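Putative mandelate racemase (Salmonella typhimurium, PDB 2O56) is an enolase-superfamily member of unproven activity that binds magnesium and is probably a hydro-lyase, that is, a dehydratase. Local coordinates at residues T132-L137 / E166-I171. Residues are numbered along the deposited sequence; the frame is centred on the assembly and turned at random.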
ATOM      1  N   THR A 132      33.855   0.731 -22.568  1.00 24.54           N
ATOM      2  CA  THR A 132      34.209  -0.483 -21.835  1.00 29.14           C
ATOM      3  C   THR A 132      34.842  -0.130 -20.493  1.00 30.71           C
ATOM      4  O   THR A 132      35.492   0.910 -20.358  1.00 31.80           O
ATOM      5  CB  THR A 132      35.116  -1.400 -22.693  1.00 31.78           C
ATOM      6  OG1 THR A 132      34.449  -1.684 -23.928  1.00 44.54           O
ATOM      7  CG2 THR A 132      35.386  -2.693 -22.015  1.00 34.83           C
ATOM      8  N   TYR A 133      34.623  -0.971 -19.489  1.00 29.04           N
ATOM      9  CA  TYR A 133      35.419  -0.892 -18.269  1.00 26.75           C
ATOM     10  C   TYR A 133      36.327  -2.100 -18.066  1.00 28.14           C
ATOM     11  O   TYR A 133      36.055  -3.184 -18.581  1.00 27.13           O
ATOM     12  CB  TYR A 133      34.562  -0.610 -17.032  1.00 26.68           C
ATOM     13  CG  TYR A 133      33.604  -1.700 -16.566  1.00 27.18           C
ATOM     14  CD1 TYR A 133      34.046  -2.764 -15.778  1.00 27.80           C
ATOM     15  CD2 TYR A 133      32.246  -1.628 -16.866  1.00 25.35           C
ATOM     16  CE1 TYR A 133      33.153  -3.759 -15.323  1.00 24.69           C
ATOM     17  CE2 TYR A 133      31.343  -2.612 -16.414  1.00 26.91           C
ATOM     18  CZ  TYR A 133      31.812  -3.667 -15.634  1.00 29.17           C
ATOM     19  OH  TYR A 133      30.946  -4.643 -15.175  1.00 28.39           O
ATOM     20  N   ALA A 134      37.412  -1.885 -17.325  1.00 28.62           N
ATOM     21  CA  ALA A 134      38.317  -2.954 -16.912  1.00 29.79           C
ATOM     22  C   ALA A 134      37.740  -3.611 -15.668  1.00 27.26           C
ATOM     23  O   ALA A 134      37.603  -2.964 -14.630  1.00 30.17           O
ATOM     24  CB  ALA A 134      39.699  -2.371 -16.591  1.00 28.66           C
ATOM     25  N   SER A 135      37.381  -4.887 -15.778  1.00 26.74           N
ATOM     26  CA  SER A 135      36.569  -5.553 -14.738  1.00 27.60           C
ATOM     27  C   SER A 135      37.461  -6.365 -13.797  1.00 35.50           C
ATOM     28  O   SER A 135      38.440  -6.970 -14.237  1.00 40.29           O
ATOM     29  CB  SER A 135      35.544  -6.491 -15.383  1.00 31.87           C
ATOM     30  OG  SER A 135      34.568  -6.927 -14.433  1.00 29.78           O
ATOM     31  N   GLN A 136      37.106  -6.367 -12.509  1.00 30.60           N
ATOM     32  CA  GLN A 136      37.736  -7.193 -11.467  1.00 33.55           C
ATOM     33  C   GLN A 136      39.232  -6.952 -11.189  1.00 31.02           C
ATOM     34  O   GLN A 136      40.042  -7.884 -11.209  1.00 31.87           O
ATOM     35  CB  GLN A 136      37.413  -8.691 -11.621  1.00 35.83           C
ATOM     36  CG  GLN A 136      35.956  -9.035 -12.014  1.00 38.31           C
ATOM     37  CD  GLN A 136      34.900  -8.761 -10.922  1.00 45.77           C
ATOM     38  OE1 GLN A 136      35.190  -8.200  -9.865  1.00 59.73           O
ATOM     39  NE2 GLN A 136      33.661  -9.159 -11.197  1.00 46.68           N
ATOM     40  N   LEU A 137      39.569  -5.700 -10.904  1.00 29.75           N
ATOM     41  CA  LEU A 137      40.933  -5.253 -10.652  1.00 33.10           C
ATOM     42  C   LEU A 137      41.621  -5.859  -9.435  1.00 41.68           C
ATOM     43  O   LEU A 137      42.837  -5.746  -9.308  1.00 45.76           O
ATOM     44  CB  LEU A 137      40.968  -3.727 -10.511  1.00 28.24           C
ATOM     45  CG  LEU A 137      41.448  -2.877 -11.683  1.00 44.93           C
ATOM     46  CD1 LEU A 137      40.902  -3.333 -13.022  1.00 41.89           C
ATOM     47  CD2 LEU A 137      41.059  -1.464 -11.406  1.00 38.00           C
ATOM     48  N   GLU A 166      45.965   2.035 -20.556  1.00 40.64           N
ATOM     49  CA  GLU A 166      45.562   1.280 -21.747  1.00 35.18           C
ATOM     50  C   GLU A 166      44.333   1.853 -22.457  1.00 35.42           C
ATOM     51  O   GLU A 166      43.901   1.319 -23.469  1.00 41.60           O
ATOM     52  CB  GLU A 166      45.287  -0.178 -21.389  1.00 34.94           C
ATOM     53  CG  GLU A 166      46.482  -0.929 -20.828  1.00 39.94           C
ATOM     54  CD  GLU A 166      46.151  -2.373 -20.572  1.00 50.54           C
ATOM     55  OE1 GLU A 166      44.991  -2.771 -20.856  1.00 45.45           O
ATOM     56  OE2 GLU A 166      47.036  -3.113 -20.093  1.00 49.70           O
ATOM     57  N   GLY A 167      43.758   2.919 -21.920  1.00 35.18           N
ATOM     58  CA  GLY A 167      42.627   3.560 -22.569  1.00 36.65           C
ATOM     59  C   GLY A 167      41.276   3.459 -21.881  1.00 37.38           C
ATOM     60  O   GLY A 167      40.285   3.977 -22.392  1.00 38.88           O
ATOM     61  N   TYR A 168      41.227   2.786 -20.733  1.00 37.86           N
ATOM     62  CA  TYR A 168      39.970   2.589 -20.007  1.00 30.97           C
ATOM     63  C   TYR A 168      39.686   3.762 -19.089  1.00 32.66           C
ATOM     64  O   TYR A 168      40.529   4.143 -18.283  1.00 39.78           O
ATOM     65  CB  TYR A 168      39.994   1.267 -19.224  1.00 30.67           C
ATOM     66  CG  TYR A 168      40.264   0.110 -20.131  1.00 35.95           C
ATOM     67  CD1 TYR A 168      39.271  -0.355 -20.989  1.00 28.98           C
ATOM     68  CD2 TYR A 168      41.518  -0.495 -20.180  1.00 33.48           C
ATOM     69  CE1 TYR A 168      39.504  -1.396 -21.853  1.00 35.55           C
ATOM     70  CE2 TYR A 168      41.763  -1.545 -21.044  1.00 31.92           C
ATOM     71  CZ  TYR A 168      40.743  -1.988 -21.877  1.00 35.41           C
ATOM     72  OH  TYR A 168      40.953  -3.020 -22.741  1.00 35.12           O
ATOM     73  N   ASP A 169      38.499   4.347 -19.227  1.00 30.72           N
ATOM     74  CA  ASP A 169      38.076   5.417 -18.333  1.00 29.64           C
ATOM     75  C   ASP A 169      37.072   4.946 -17.274  1.00 31.82           C
ATOM     76  O   ASP A 169      36.357   5.746 -16.682  1.00 34.17           O
ATOM     77  CB  ASP A 169      37.569   6.652 -19.111  1.00 32.45           C
ATOM     78  CG  ASP A 169      36.297   6.382 -19.907  1.00 40.18           C
ATOM     79  OD1 ASP A 169      35.789   5.245 -19.892  1.00 37.89           O
ATOM     80  OD2 ASP A 169      35.801   7.322 -20.558  1.00 37.67           O
ATOM     81  N   ALA A 170      37.034   3.639 -17.048  1.00 29.73           N
ATOM     82  CA  ALA A 170      36.248   3.086 -15.959  1.00 29.15           C
ATOM     83  C   ALA A 170      36.774   1.723 -15.574  1.00 26.27           C
ATOM     84  O   ALA A 170      37.314   0.980 -16.414  1.00 28.93           O
ATOM     85  CB  ALA A 170      34.776   3.004 -16.340  1.00 29.74           C
ATOM     86  N   ILE A 171      36.628   1.417 -14.288  1.00 26.08           N
ATOM     87  CA  ILE A 171      37.120   0.189 -13.709  1.00 21.95           C
ATOM     88  C   ILE A 171      36.046  -0.355 -12.764  1.00 28.44           C
ATOM     89  O   ILE A 171      35.241   0.405 -12.220  1.00 27.36           O
ATOM     90  CB  ILE A 171      38.475   0.401 -12.948  1.00 33.03           C
ATOM     91  CG1 ILE A 171      38.317   1.336 -11.746  1.00 31.18           C
ATOM     92  CG2 ILE A 171      39.563   0.975 -13.891  1.00 25.74           C
ATOM     93  CD1 ILE A 171      38.136   0.614 -10.409  1.00 34.07           C
TER
HETATM   94  O   HOH W   1      36.434   2.851 -21.488  1.00 30.38           O
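Ile171 meets two residues of 132-137: the side chain of Leu137 and the backbone of Ala134. Leu137 sets its CD2 methyl against the branch point of Ile171, 3.5 Å from CB, and the two side chains cross at about a right angle. With Ile171 chi1 at 64° and chi2 at 97°, CD1 comes within 3.7 Å of that Leu137 CD2. Ala134 binds the neighbouring backbone: its N-H reaches Ala170 O at 3.0 Å, fairly straight at 160°, while its own O receives a CA-H...O contact from Ile171 CA. Lys172 continues the pairing by bonding to Ala134 and Leu137. Tyr168 stands alongside, its CD1 edge turned to Thr132 O at 4.0 Å and its CG 4.4 Å from the methyl of Ala134; Leu349 and Pro368 also touch the Tyr168 side chain. On the other flank, Tyr133 CB packs 3.7 Å from Ala170 CB, and its hydroxyl bonds to Gln321 and Lys172. The Tyr133 side chain lies about 6 Å from the bound magnesium, near its ligands Glu221 and Glu247. Strand 130-135 joins parallel strand 170-173 to strand 347-350, closing the modified TIM barrel of the enolase superfamily beside its metal site.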